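Side-chain contacts in 4-hydroxy-tetrahydrodipicolinate synthase (Methanocaldococcus jannaschii DSM 2661, PDB 2YXG), which probably catalyses the condensation of pyruvate with aspartate beta-semialdehyde, forming 4-hydroxy-tetrahydrodipicolinate on the diaminopimelate route to lysine: residues V5-I10 / N28-N33; K16-D21 / H52-K57; F212-N217 / R228-K233; P249-L254 / R259-L264. All coordinates share one frame; numbering follows the deposited sequence.

Interaction 1 of 4, residues V5-I10 / N28-N33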
loop_
_atom_site.group_PDB
_atom_site.type_symbol
_atom_site.label_atom_id
_atom_site.label_comp_id
_atom_site.label_asym_id
_atom_site.label_seq_id
_atom_site.Cartn_x
_atom_site.Cartn_y
_atom_site.Cartn_z
ATOM N N VAL A 5 6.074 10.444 29.253
ATOM C CA VAL A 5 4.726 10.354 28.671
ATOM C C VAL A 5 4.053 11.701 28.576
ATOM O O VAL A 5 3.962 12.405 29.619
ATOM C CB VAL A 5 3.810 9.437 29.530
ATOM C CG1 VAL A 5 2.356 9.554 29.108
ATOM C CG2 VAL A 5 4.333 8.011 29.487
ATOM N N TYR A 6 3.587 12.051 27.366
ATOM C CA TYR A 6 2.841 13.331 27.094
ATOM C C TYR A 6 1.494 13.062 26.462
ATOM O O TYR A 6 1.408 12.804 25.267
ATOM C CB TYR A 6 3.618 14.275 26.166
ATOM C CG TYR A 6 5.012 14.615 26.648
ATOM C CD1 TYR A 6 5.277 15.850 27.234
ATOM C CD2 TYR A 6 6.088 13.708 26.472
ATOM C CE1 TYR A 6 6.580 16.177 27.675
ATOM C CE2 TYR A 6 7.390 14.028 26.885
ATOM C CZ TYR A 6 7.625 15.261 27.508
ATOM O OH TYR A 6 8.900 15.588 27.937
ATOM N N PRO A 7 0.430 13.088 27.254
ATOM C CA PRO A 7 -0.818 12.749 26.584
ATOM C C PRO A 7 -1.270 13.831 25.652
ATOM O O PRO A 7 -1.070 15.019 25.953
ATOM C CB PRO A 7 -1.847 12.606 27.722
ATOM C CG PRO A 7 -1.098 13.126 28.998
ATOM C CD PRO A 7 0.316 13.320 28.711
ATOM N N ALA A 8 -1.872 13.407 24.532
ATOM C CA ALA A 8 -2.463 14.330 23.582
ATOM C C ALA A 8 -3.880 14.485 24.058
ATOM O O ALA A 8 -4.719 13.565 23.927
ATOM C CB ALA A 8 -2.384 13.770 22.140
ATOM N N ILE A 9 -4.129 15.604 24.728
ATOM C CA ILE A 9 -5.392 15.750 25.423
ATOM C C ILE A 9 -6.534 16.018 24.485
ATOM O O ILE A 9 -6.364 16.678 23.425
ATOM C CB ILE A 9 -5.384 16.813 26.537
ATOM C CG1 ILE A 9 -5.037 18.204 25.981
ATOM C CG2 ILE A 9 -4.497 16.306 27.714
ATOM C CD1 ILE A 9 -5.540 19.372 26.854
ATOM N N ILE A 10 -7.694 15.467 24.841
ATOM C CA ILE A 10 -8.877 15.824 24.130
ATOM C C ILE A 10 -9.293 17.241 24.475
ATOM O O ILE A 10 -8.892 17.806 25.507
ATOM C CB ILE A 10 -10.033 14.863 24.426
ATOM C CG1 ILE A 10 -10.447 14.980 25.921
ATOM C CG2 ILE A 10 -9.622 13.452 23.996
ATOM C CD1 ILE A 10 -11.929 14.825 26.166
ATOM N N ASN A 28 -5.453 18.422 35.567
ATOM C CA ASN A 28 -5.004 18.025 36.926
ATOM C C ASN A 28 -5.022 16.528 37.156
ATOM O O ASN A 28 -4.123 16.002 37.825
ATOM C CB ASN A 28 -5.882 18.709 37.983
ATOM C CG ASN A 28 -5.596 20.158 38.087
ATOM O OD1 ASN A 28 -6.514 20.973 38.231
ATOM N ND2 ASN A 28 -4.304 20.516 38.013
ATOM N N PHE A 29 -6.028 15.831 36.620
ATOM C CA PHE A 29 -6.007 14.369 36.643
ATOM C C PHE A 29 -4.705 13.769 36.054
ATOM O O PHE A 29 -4.110 12.886 36.628
ATOM C CB PHE A 29 -7.221 13.779 35.931
ATOM C CG PHE A 29 -7.191 12.275 35.806
ATOM C CD1 PHE A 29 -7.298 11.452 36.940
ATOM C CD2 PHE A 29 -7.104 11.672 34.557
ATOM C CE1 PHE A 29 -7.319 9.994 36.822
ATOM C CE2 PHE A 29 -7.131 10.257 34.414
ATOM C CZ PHE A 29 -7.233 9.417 35.555
ATOM N N LEU A 30 -4.263 14.267 34.915
ATOM C CA LEU A 30 -3.073 13.711 34.273
ATOM C C LEU A 30 -1.805 14.100 35.034
ATOM O O LEU A 30 -0.881 13.287 35.207
ATOM C CB LEU A 30 -3.017 14.222 32.859
ATOM C CG LEU A 30 -4.286 13.907 32.047
ATOM C CD1 LEU A 30 -4.337 14.694 30.695
ATOM C CD2 LEU A 30 -4.470 12.363 31.809
ATOM N N ILE A 31 -1.756 15.353 35.476
ATOM C CA ILE A 31 -0.609 15.819 36.291
ATOM C C ILE A 31 -0.498 15.004 37.581
ATOM O O ILE A 31 0.603 14.573 37.895
ATOM C CB ILE A 31 -0.618 17.359 36.564
ATOM C CG1 ILE A 31 -0.616 18.156 35.236
ATOM C CG2 ILE A 31 0.577 17.776 37.551
ATOM C CD1 ILE A 31 -0.674 19.704 35.401
ATOM N N GLU A 32 -1.622 14.784 38.273
ATOM C CA GLU A 32 -1.673 13.983 39.528
ATOM C C GLU A 32 -0.996 12.644 39.244
ATOM O O GLU A 32 -0.291 12.077 40.078
ATOM C CB GLU A 32 -3.142 13.666 40.017
ATOM C CG GLU A 32 -4.127 14.849 40.455
ATOM C CD GLU A 32 -5.711 14.484 40.471
ATOM O OE1 GLU A 32 -6.109 13.288 40.591
ATOM O OE2 GLU A 32 -6.573 15.420 40.360
ATOM N N ASN A 33 -1.230 12.131 38.039
ATOM C CA ASN A 33 -0.816 10.787 37.728
ATOM C C ASN A 33 0.569 10.667 37.120
ATOM O O ASN A 33 0.953 9.590 36.630
ATOM C CB ASN A 33 -1.922 10.071 36.951
ATOM C CG ASN A 33 -3.083 9.709 37.871
ATOM O OD1 ASN A 33 -4.139 10.380 37.917
ATOM N ND2 ASN A 33 -2.860 8.690 38.672
#
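Leu30 packs on Pro7 and Ile9, joining the first strand of the TIM barrel to the first helix that covers it. The strand is 4-7 and the helix is 20-32. The contact is small, with 104 Å² buried in total, and it is wholly apolar. Leu30 meets both partners through a single methyl, CD1. Its CG lies anti to the carbonyl carbon (chi1 -56°), and the branch reaches inward from the helix. Pro7 presents CG of its ring, and the two side chains slide past each other in opposite directions. The touch there is ordinary, with Leu30 CD1 4.0 Å from Pro7 CG. All three residues are buried. The helix has another side, where Glu32 stands exposed and Phe29 and Ile31 are partly exposed; these three add nothing to the packing on the strand. Phe29 instead makes a cation-pi contact with Arg259. The Ile9 side chain is about 7 Å from that of Thr44, a predicted pyruvate-binding residue. The tight spot is at Ile9. Its CG2 branch lies beside the backbone N and crosses Leu30 at a slant, bringing Ile9 CG2 to 3.4 Å from Leu30 CD1.

Interaction 2 of 4, residues K16-D21 / H52-K57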
loop_
_atom_site.group_PDB
_atom_site.type_symbol
_atom_site.label_atom_id
_atom_site.label_comp_id
_atom_site.label_asym_id
_atom_site.label_seq_id
_atom_site.Cartn_x
_atom_site.Cartn_y
_atom_site.Cartn_z
ATOM N N LYS A 16 -22.064 22.570 22.889
ATOM C CA LYS A 16 -21.537 23.078 21.631
ATOM C C LYS A 16 -20.332 24.021 21.889
ATOM O O LYS A 16 -19.844 24.684 20.972
ATOM C CB LYS A 16 -22.671 23.757 20.779
ATOM C CG LYS A 16 -23.670 22.826 19.951
ATOM C CD LYS A 16 -24.203 21.558 20.687
ATOM C CE LYS A 16 -25.290 21.889 21.780
ATOM N NZ LYS A 16 -25.709 20.731 22.711
ATOM N N GLU A 17 -19.873 24.080 23.140
ATOM C CA GLU A 17 -18.750 24.935 23.500
ATOM C C GLU A 17 -17.626 24.177 24.210
ATOM O O GLU A 17 -17.874 23.189 24.906
ATOM C CB GLU A 17 -19.224 26.141 24.352
ATOM C CG GLU A 17 -20.262 27.063 23.685
ATOM C CD GLU A 17 -19.860 27.635 22.277
ATOM O OE1 GLU A 17 -18.671 27.687 21.897
ATOM O OE2 GLU A 17 -20.763 28.064 21.528
ATOM N N VAL A 18 -16.399 24.650 24.037
ATOM C CA VAL A 18 -15.260 24.102 24.752
ATOM C C VAL A 18 -15.628 24.100 26.225
ATOM O O VAL A 18 -16.176 25.080 26.721
ATOM C CB VAL A 18 -13.959 24.900 24.549
ATOM C CG1 VAL A 18 -12.907 24.498 25.574
ATOM C CG2 VAL A 18 -13.441 24.741 23.090
ATOM N N ASP A 19 -15.373 22.970 26.901
ATOM C CA ASP A 19 -15.684 22.833 28.312
ATOM C C ASP A 19 -14.428 23.077 29.159
ATOM O O ASP A 19 -13.617 22.149 29.408
ATOM C CB ASP A 19 -16.287 21.452 28.537
ATOM C CG ASP A 19 -16.498 21.131 29.997
ATOM O OD1 ASP A 19 -16.339 22.026 30.871
ATOM O OD2 ASP A 19 -16.793 19.948 30.260
ATOM N N PHE A 20 -14.272 24.337 29.608
ATOM C CA PHE A 20 -13.007 24.787 30.242
ATOM C C PHE A 20 -12.787 24.174 31.615
ATOM O O PHE A 20 -11.660 23.798 31.976
ATOM C CB PHE A 20 -12.911 26.311 30.288
ATOM C CG PHE A 20 -12.749 26.940 28.929
ATOM C CD1 PHE A 20 -11.540 26.904 28.288
ATOM C CD2 PHE A 20 -13.844 27.526 28.282
ATOM C CE1 PHE A 20 -11.400 27.452 27.043
ATOM C CE2 PHE A 20 -13.708 28.080 27.032
ATOM C CZ PHE A 20 -12.468 28.050 26.417
ATOM N N ASP A 21 -13.874 24.045 32.363
ATOM C CA ASP A 21 -13.817 23.393 33.657
ATOM C C ASP A 21 -13.445 21.909 33.480
ATOM O O ASP A 21 -12.618 21.356 34.235
ATOM C CB ASP A 21 -15.154 23.578 34.410
ATOM C CG ASP A 21 -15.513 25.094 34.647
ATOM O OD1 ASP A 21 -14.593 25.940 34.785
ATOM O OD2 ASP A 21 -16.720 25.459 34.678
ATOM N N HIS A 52 -10.027 29.164 15.124
ATOM C CA HIS A 52 -8.878 30.006 15.513
ATOM C C HIS A 52 -8.979 30.454 16.991
ATOM O O HIS A 52 -8.062 30.240 17.814
ATOM C CB HIS A 52 -8.904 31.249 14.625
ATOM C CG HIS A 52 -7.571 31.920 14.402
ATOM N ND1 HIS A 52 -7.318 33.233 14.784
ATOM C CD2 HIS A 52 -6.451 31.496 13.768
ATOM C CE1 HIS A 52 -6.104 33.580 14.396
ATOM N NE2 HIS A 52 -5.554 32.543 13.787
ATOM N N GLU A 53 -10.096 31.084 17.323
ATOM C CA GLU A 53 -10.267 31.624 18.655
ATOM C C GLU A 53 -10.334 30.521 19.732
ATOM O O GLU A 53 -9.708 30.657 20.789
ATOM C CB GLU A 53 -11.475 32.578 18.689
ATOM C CG GLU A 53 -11.918 33.051 20.097
ATOM C CD GLU A 53 -13.338 33.673 20.095
ATOM O OE1 GLU A 53 -14.162 33.293 19.208
ATOM O OE2 GLU A 53 -13.625 34.530 20.972
ATOM N N GLU A 54 -11.046 29.418 19.449
ATOM C CA GLU A 54 -11.054 28.272 20.364
ATOM C C GLU A 54 -9.638 27.661 20.570
ATOM O O GLU A 54 -9.218 27.400 21.692
ATOM C CB GLU A 54 -12.060 27.218 19.904
ATOM C CG GLU A 54 -13.504 27.631 20.038
ATOM C CD GLU A 54 -14.449 26.619 19.397
ATOM O OE1 GLU A 54 -14.106 26.087 18.306
ATOM O OE2 GLU A 54 -15.525 26.360 19.981
ATOM N N HIS A 55 -8.921 27.462 19.466
ATOM C CA HIS A 55 -7.557 27.006 19.482
ATOM C C HIS A 55 -6.748 27.892 20.446
ATOM O O HIS A 55 -6.077 27.398 21.362
ATOM C CB HIS A 55 -7.023 27.054 18.048
ATOM C CG HIS A 55 -5.792 26.233 17.810
ATOM N ND1 HIS A 55 -4.618 26.422 18.511
ATOM C CD2 HIS A 55 -5.523 25.282 16.880
ATOM C CE1 HIS A 55 -3.687 25.604 18.042
ATOM N NE2 HIS A 55 -4.216 24.890 17.066
ATOM N N LYS A 56 -6.852 29.209 20.290
ATOM C CA LYS A 56 -6.023 30.096 21.096
ATOM C C LYS A 56 -6.421 29.960 22.540
ATOM O O LYS A 56 -5.553 29.803 23.394
ATOM C CB LYS A 56 -6.086 31.559 20.618
ATOM C CG LYS A 56 -5.706 31.738 19.138
ATOM C CD LYS A 56 -4.982 33.037 18.800
ATOM C CE LYS A 56 -5.771 33.970 17.927
ATOM N NZ LYS A 56 -4.876 34.841 17.040
ATOM N N LYS A 57 -7.725 29.986 22.812
ATOM C CA LYS A 57 -8.208 29.990 24.171
ATOM C C LYS A 57 -7.901 28.654 24.782
ATOM O O LYS A 57 -7.630 28.595 25.965
ATOM C CB LYS A 57 -9.723 30.211 24.241
ATOM C CG LYS A 57 -10.256 31.601 23.963
ATOM C CD LYS A 57 -9.855 32.569 25.077
ATOM C CE LYS A 57 -10.990 32.842 26.094
ATOM N NZ LYS A 57 -10.544 33.961 27.047
HETATM O O HOH W 1 -16.257 27.615 22.576
#
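Glu54, Phe20 and Lys57 bury the most surface where residues 16-21 meet the start of helix 52-66. Glu54 reaches out from the helix with its chain extended beyond CG (chi2 173°). Its carboxylate passes Val18, with Glu54 OE2 4.1 Å from Val18 CG2, and comes to Glu17. The two acid side chains cross at about a right angle, their carboxylate planes turned 65° apart, with Glu17 OE1 3.9 Å from Glu54 OE2. A water fills the place between them. It donates to Glu54 OE2 at 3.0 Å and to Glu17 OE1 at 2.5 Å, and accepts a weak bond from Val18 N. Phe20 stands on the first turn of helix 20-32. Its ring carries Val18 CG1 over the centre of one face, 3.6 Å above the plane. Phe20 CZ touches CB of Lys57 at 4.1 Å, and the rest of the lysine chain leads away from the contact. The patch is on the surface and joins the first two barrel helices at their N-terminal ends. Glu54 OE1 forms a salt bridge to Arg265. That charge, with the shared water, probably offsets the repulsion between the two acids.

Interaction 3 of 4, residues F212-N217 / R228-K233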
loop_
_atom_site.group_PDB
_atom_site.type_symbol
_atom_site.label_atom_id
_atom_site.label_comp_id
_atom_site.label_asym_id
_atom_site.label_seq_id
_atom_site.Cartn_x
_atom_site.Cartn_y
_atom_site.Cartn_z
ATOM N N PHE A 212 0.505 3.958 32.030
ATOM C CA PHE A 212 1.394 4.308 30.937
ATOM C C PHE A 212 2.709 4.958 31.394
ATOM O O PHE A 212 3.744 4.538 30.965
ATOM C CB PHE A 212 0.678 5.182 29.892
ATOM C CG PHE A 212 0.918 4.714 28.480
ATOM C CD1 PHE A 212 0.621 3.385 28.125
ATOM C CD2 PHE A 212 1.487 5.557 27.533
ATOM C CE1 PHE A 212 0.872 2.906 26.845
ATOM C CE2 PHE A 212 1.745 5.077 26.226
ATOM C CZ PHE A 212 1.429 3.753 25.900
ATOM N N VAL A 213 2.654 5.955 32.271
ATOM C CA VAL A 213 3.865 6.528 32.862
ATOM C C VAL A 213 4.768 5.455 33.452
ATOM O O VAL A 213 5.997 5.449 33.265
ATOM C CB VAL A 213 3.520 7.571 33.965
ATOM C CG1 VAL A 213 4.695 7.757 34.938
ATOM C CG2 VAL A 213 2.993 8.889 33.305
ATOM N N GLU A 214 4.177 4.526 34.169
ATOM C CA GLU A 214 5.046 3.573 34.784
ATOM C C GLU A 214 5.603 2.563 33.759
ATOM O O GLU A 214 6.784 2.190 33.856
ATOM C CB GLU A 214 4.429 3.000 36.059
ATOM C CG GLU A 214 3.541 1.840 35.927
ATOM C CD GLU A 214 3.264 1.179 37.346
ATOM O OE1 GLU A 214 2.612 1.880 38.224
ATOM O OE2 GLU A 214 3.727 -0.012 37.553
ATOM N N MET A 215 4.822 2.229 32.716
ATOM C CA MET A 215 5.338 1.307 31.688
ATOM C C MET A 215 6.531 1.971 30.985
ATOM O O MET A 215 7.560 1.351 30.767
ATOM C CB MET A 215 4.273 1.004 30.621
ATOM C CG MET A 215 4.754 0.010 29.523
ATOM S SD MET A 215 3.625 0.022 28.127
ATOM C CE MET A 215 4.247 1.504 27.293
ATOM N N VAL A 216 6.365 3.249 30.650
ATOM C CA VAL A 216 7.386 4.041 30.014
ATOM C C VAL A 216 8.656 4.208 30.859
ATOM O O VAL A 216 9.744 4.011 30.376
ATOM C CB VAL A 216 6.764 5.400 29.503
ATOM C CG1 VAL A 216 7.817 6.341 28.967
ATOM C CG2 VAL A 216 5.811 5.086 28.347
ATOM N N ASN A 217 8.502 4.535 32.139
ATOM C CA ASN A 217 9.655 4.588 33.063
ATOM C C ASN A 217 10.379 3.250 33.135
ATOM O O ASN A 217 11.617 3.229 33.173
ATOM C CB ASN A 217 9.233 5.031 34.459
ATOM C CG ASN A 217 8.951 6.526 34.538
ATOM O OD1 ASN A 217 9.443 7.311 33.726
ATOM N ND2 ASN A 217 8.159 6.923 35.522
ATOM N N ARG A 228 6.835 -4.880 29.642
ATOM C CA ARG A 228 6.030 -5.815 28.856
ATOM C C ARG A 228 4.745 -6.183 29.550
ATOM O O ARG A 228 3.693 -6.317 28.934
ATOM C CB ARG A 228 6.795 -7.101 28.662
ATOM C CG ARG A 228 7.516 -7.275 27.372
ATOM C CD ARG A 228 8.167 -8.666 27.432
ATOM N NE ARG A 228 9.507 -8.487 26.961
ATOM C CZ ARG A 228 10.628 -8.771 27.593
ATOM N NH1 ARG A 228 10.656 -9.380 28.756
ATOM N NH2 ARG A 228 11.745 -8.461 26.970
ATOM N N GLU A 229 4.847 -6.376 30.852
ATOM C CA GLU A 229 3.713 -6.722 31.644
ATOM C C GLU A 229 2.581 -5.668 31.502
ATOM O O GLU A 229 1.400 -6.001 31.365
ATOM C CB GLU A 229 4.115 -6.901 33.130
ATOM C CG GLU A 229 3.010 -7.692 33.893
ATOM C CD GLU A 229 2.711 -7.149 35.300
ATOM O OE1 GLU A 229 3.508 -7.453 36.259
ATOM O OE2 GLU A 229 1.659 -6.437 35.421
ATOM N N ILE A 230 2.942 -4.399 31.586
ATOM C CA ILE A 230 1.940 -3.337 31.454
ATOM C C ILE A 230 1.497 -3.161 29.992
ATOM O O ILE A 230 0.338 -2.948 29.723
ATOM C CB ILE A 230 2.493 -1.984 32.001
ATOM C CG1 ILE A 230 2.815 -2.120 33.506
ATOM C CG2 ILE A 230 1.528 -0.811 31.714
ATOM C CD1 ILE A 230 3.181 -0.784 34.134
ATOM N N HIS A 231 2.418 -3.269 29.057
ATOM C CA HIS A 231 2.083 -3.216 27.624
ATOM C C HIS A 231 0.987 -4.249 27.255
ATOM O O HIS A 231 0.008 -3.901 26.615
ATOM C CB HIS A 231 3.355 -3.473 26.815
ATOM C CG HIS A 231 3.133 -3.520 25.338
ATOM N ND1 HIS A 231 2.882 -4.700 24.653
ATOM C CD2 HIS A 231 3.117 -2.531 24.407
ATOM C CE1 HIS A 231 2.739 -4.437 23.365
ATOM N NE2 HIS A 231 2.874 -3.124 23.192
ATOM N N TYR A 232 1.182 -5.512 27.657
ATOM C CA TYR A 232 0.202 -6.558 27.354
ATOM C C TYR A 232 -1.066 -6.455 28.146
ATOM O O TYR A 232 -2.107 -6.817 27.637
ATOM C CB TYR A 232 0.786 -7.980 27.450
ATOM C CG TYR A 232 1.704 -8.193 26.287
ATOM C CD1 TYR A 232 1.179 -8.228 24.979
ATOM C CD2 TYR A 232 3.093 -8.265 26.459
ATOM C CE1 TYR A 232 2.006 -8.362 23.882
ATOM C CE2 TYR A 232 3.932 -8.418 25.357
ATOM C CZ TYR A 232 3.369 -8.438 24.075
ATOM O OH TYR A 232 4.130 -8.544 22.976
ATOM N N LYS A 233 -1.006 -5.965 29.379
ATOM C CA LYS A 233 -2.246 -5.720 30.118
ATOM C C LYS A 233 -3.117 -4.627 29.429
ATOM O O LYS A 233 -4.340 -4.705 29.431
ATOM C CB LYS A 233 -1.943 -5.336 31.588
ATOM C CG LYS A 233 -3.153 -4.798 32.371
ATOM C CD LYS A 233 -2.728 -4.398 33.800
ATOM C CE LYS A 233 -2.688 -2.850 34.055
ATOM N NZ LYS A 233 -2.860 -2.395 35.536
#
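Met215 lies against Ile230 and His231. Its CG is anti to the backbone N (chi1 -179°), which carries the chain straight toward the second helix. Met215 CB comes first and packs tightly, 3.5 Å from Ile230 CG2. Met215 CG passes on beside the branch point, 3.9 Å from Ile230 CB. Ile230 offers CG2 because that branch is anti to its backbone N, with CG1 anti to the carbonyl carbon. The helices are 209-221, the last of the barrel, and 224-240, the first of the C-terminal helical region. Their local axes come within 9.0 Å and run roughly antiparallel, at 141°. Beyond CG the sulfur settles on the backbone of the next residue, with Met215 SD 3.6 Å from His231 CA. Met215 SD also faces the edge of the imidazole, 5.4 Å from the centroid of the His231 ring. The chain then bends at chi3 (81°), and the methyl Met215 CE ends 3.7 Å from Phe212 CE1. An alanine here would keep the CB contact but would probably leave a gap beside His231 and Ile230. Arg228 and Tyr232, on the second helix, bond to carbonyl oxygens of Ala194 and Leu195 of the second subunit.

Interaction 4 of 4, residues P249-L254 / R259-L264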
loop_
_atom_site.group_PDB
_atom_site.type_symbol
_atom_site.label_atom_id
_atom_site.label_comp_id
_atom_site.label_asym_id
_atom_site.label_seq_id
_atom_site.Cartn_x
_atom_site.Cartn_y
_atom_site.Cartn_z
ATOM N N PRO A 249 -12.768 6.934 19.710
ATOM C CA PRO A 249 -12.672 5.985 20.808
ATOM C C PRO A 249 -12.256 6.597 22.161
ATOM O O PRO A 249 -12.879 6.304 23.168
ATOM C CB PRO A 249 -11.636 4.956 20.309
ATOM C CG PRO A 249 -11.684 5.069 18.791
ATOM C CD PRO A 249 -11.836 6.572 18.617
ATOM N N VAL A 250 -11.222 7.407 22.200
ATOM C CA VAL A 250 -10.814 8.022 23.455
ATOM C C VAL A 250 -11.895 8.908 24.042
ATOM O O VAL A 250 -12.140 8.837 25.233
ATOM C CB VAL A 250 -9.414 8.734 23.392
ATOM C CG1 VAL A 250 -9.439 10.042 22.563
ATOM C CG2 VAL A 250 -8.900 9.009 24.801
ATOM N N LYS A 251 -12.596 9.689 23.240
ATOM C CA LYS A 251 -13.682 10.477 23.819
ATOM C C LYS A 251 -14.853 9.555 24.293
ATOM O O LYS A 251 -15.504 9.793 25.307
ATOM C CB LYS A 251 -14.147 11.510 22.806
ATOM C CG LYS A 251 -14.330 12.909 23.375
ATOM C CD LYS A 251 -14.709 13.985 22.276
ATOM C CE LYS A 251 -14.137 15.314 22.691
ATOM N NZ LYS A 251 -14.752 16.469 22.000
ATOM N N THR A 252 -15.102 8.478 23.551
ATOM C CA THR A 252 -16.200 7.602 23.885
ATOM C C THR A 252 -15.880 6.962 25.229
ATOM O O THR A 252 -16.756 6.922 26.122
ATOM C CB THR A 252 -16.356 6.568 22.830
ATOM O OG1 THR A 252 -16.558 7.254 21.594
ATOM C CG2 THR A 252 -17.517 5.654 23.127
ATOM N N ALA A 253 -14.618 6.499 25.364
ATOM C CA ALA A 253 -14.118 5.935 26.579
ATOM C C ALA A 253 -14.194 6.904 27.803
ATOM O O ALA A 253 -14.663 6.499 28.863
ATOM C CB ALA A 253 -12.715 5.429 26.373
ATOM N N LEU A 254 -13.724 8.151 27.654
ATOM C CA LEU A 254 -13.858 9.165 28.729
ATOM C C LEU A 254 -15.308 9.403 29.113
ATOM O O LEU A 254 -15.589 9.526 30.285
ATOM C CB LEU A 254 -13.224 10.528 28.360
ATOM C CG LEU A 254 -11.708 10.339 28.206
ATOM C CD1 LEU A 254 -11.055 11.540 27.530
ATOM C CD2 LEU A 254 -11.055 10.015 29.592
ATOM N N ARG A 259 -15.905 10.970 32.730
ATOM C CA ARG A 259 -14.897 12.038 32.781
ATOM C C ARG A 259 -15.283 13.087 31.723
ATOM O O ARG A 259 -16.025 12.771 30.795
ATOM C CB ARG A 259 -13.478 11.491 32.553
ATOM C CG ARG A 259 -13.008 10.419 33.578
ATOM C CD ARG A 259 -11.462 10.401 33.840
ATOM N NE ARG A 259 -11.116 10.983 35.170
ATOM C CZ ARG A 259 -10.754 12.259 35.420
ATOM N NH1 ARG A 259 -10.642 13.184 34.447
ATOM N NH2 ARG A 259 -10.504 12.620 36.682
ATOM N N PRO A 260 -14.827 14.345 31.871
ATOM C CA PRO A 260 -15.247 15.315 30.853
ATOM C C PRO A 260 -14.739 14.936 29.468
ATOM O O PRO A 260 -13.564 14.616 29.320
ATOM C CB PRO A 260 -14.606 16.642 31.322
ATOM C CG PRO A 260 -14.272 16.431 32.773
ATOM C CD PRO A 260 -13.974 14.962 32.915
ATOM N N ALA A 261 -15.645 14.941 28.487
ATOM C CA ALA A 261 -15.351 14.766 27.060
ATOM C C ALA A 261 -16.483 15.384 26.211
ATOM O O ALA A 261 -16.258 16.276 25.396
ATOM C CB ALA A 261 -15.133 13.256 26.721
ATOM N N GLY A 262 -17.711 14.935 26.433
ATOM C CA GLY A 262 -18.834 15.288 25.577
ATOM C C GLY A 262 -18.755 14.807 24.109
ATOM O O GLY A 262 -18.183 13.743 23.792
ATOM N N GLU A 263 -19.353 15.598 23.220
ATOM C CA GLU A 263 -19.617 15.164 21.856
ATOM C C GLU A 263 -18.391 15.362 20.968
ATOM O O GLU A 263 -17.488 16.168 21.286
ATOM C CB GLU A 263 -20.771 15.969 21.242
ATOM C CG GLU A 263 -22.044 16.156 22.141
ATOM C CD GLU A 263 -22.743 14.848 22.598
ATOM O OE1 GLU A 263 -22.847 13.891 21.768
ATOM O OE2 GLU A 263 -23.209 14.811 23.793
ATOM N N LEU A 264 -18.398 14.668 19.829
ATOM C CA LEU A 264 -17.455 14.910 18.772
ATOM C C LEU A 264 -18.047 15.879 17.777
ATOM O O LEU A 264 -19.272 15.964 17.606
ATOM C CB LEU A 264 -17.074 13.584 18.095
ATOM C CG LEU A 264 -16.373 12.605 19.059
ATOM C CD1 LEU A 264 -16.945 11.158 18.914
ATOM C CD2 LEU A 264 -14.870 12.668 18.922
#
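Chi1 of Lys251 sits at -134°, away from the staggered positions, and chi2 is extended. Together they send the chain from helix 248-256 across the loop 259-264. CG presses on Ala261, with Lys251 CG 3.5 Å from Ala261 CB, a tight pair. Lys251 CD runs alongside Leu264 in the opposite direction, 3.6 Å from Leu264 CD2. The ammonium then donates from Lys251 NZ to Glu263 O at 2.8 Å, tilted 30° from the carbonyl plane. Outside the two segments, NZ forms a salt bridge to Glu46 and a hydrogen bond to Thr11 O, so three partners hold this buried charge. A methionine in place of this lysine would probably leave Glu46 without its opposite charge and the carbonyl of Glu263 without this donor. One turn further along the helix, Leu254 packs its CB against Ala261 CB at 3.7 Å. The Ala261 methyl thus sits between the two helix residues. The backbone closes the other end of the contact, where Arg259 N donates to Leu254 O at 2.9 Å with an N-H...O angle of 161°. Arg259 CB lies 4.1 Å from Leu254 CD2. The guanidinium leads away from the helix. The contact belongs to the C-terminal helical region of the DapA fold, beside the TIM barrel; the Leu254 side chain is about 7 Å from that of Thr44, a predicted pyruvate-binding residue.

Interactions 1 and 2 cross along the chain and share helix 20-32; interactions 3 and 4 follow in series. Interaction 1 lies nearest the centre of the chain. It touches interaction 3 where Val5 meets Val216, and interaction 4 where Ile10 meets Leu254 and Ala261. Their centres are about 16 and 15 Å away. Interaction 2 is about 18 Å from interaction 1, centre to centre. Asp19 brushes Pro260 of interaction 4. Interactions 2 and 3 lie on opposite sides of the chain's centre, about 33 Å apart between centres. Strand 4-7 and the residues after it thus meet the last barrel helix, 209-221, and the C-terminal helix 248-256 with its following loop, tying the C-terminal region to the barrel.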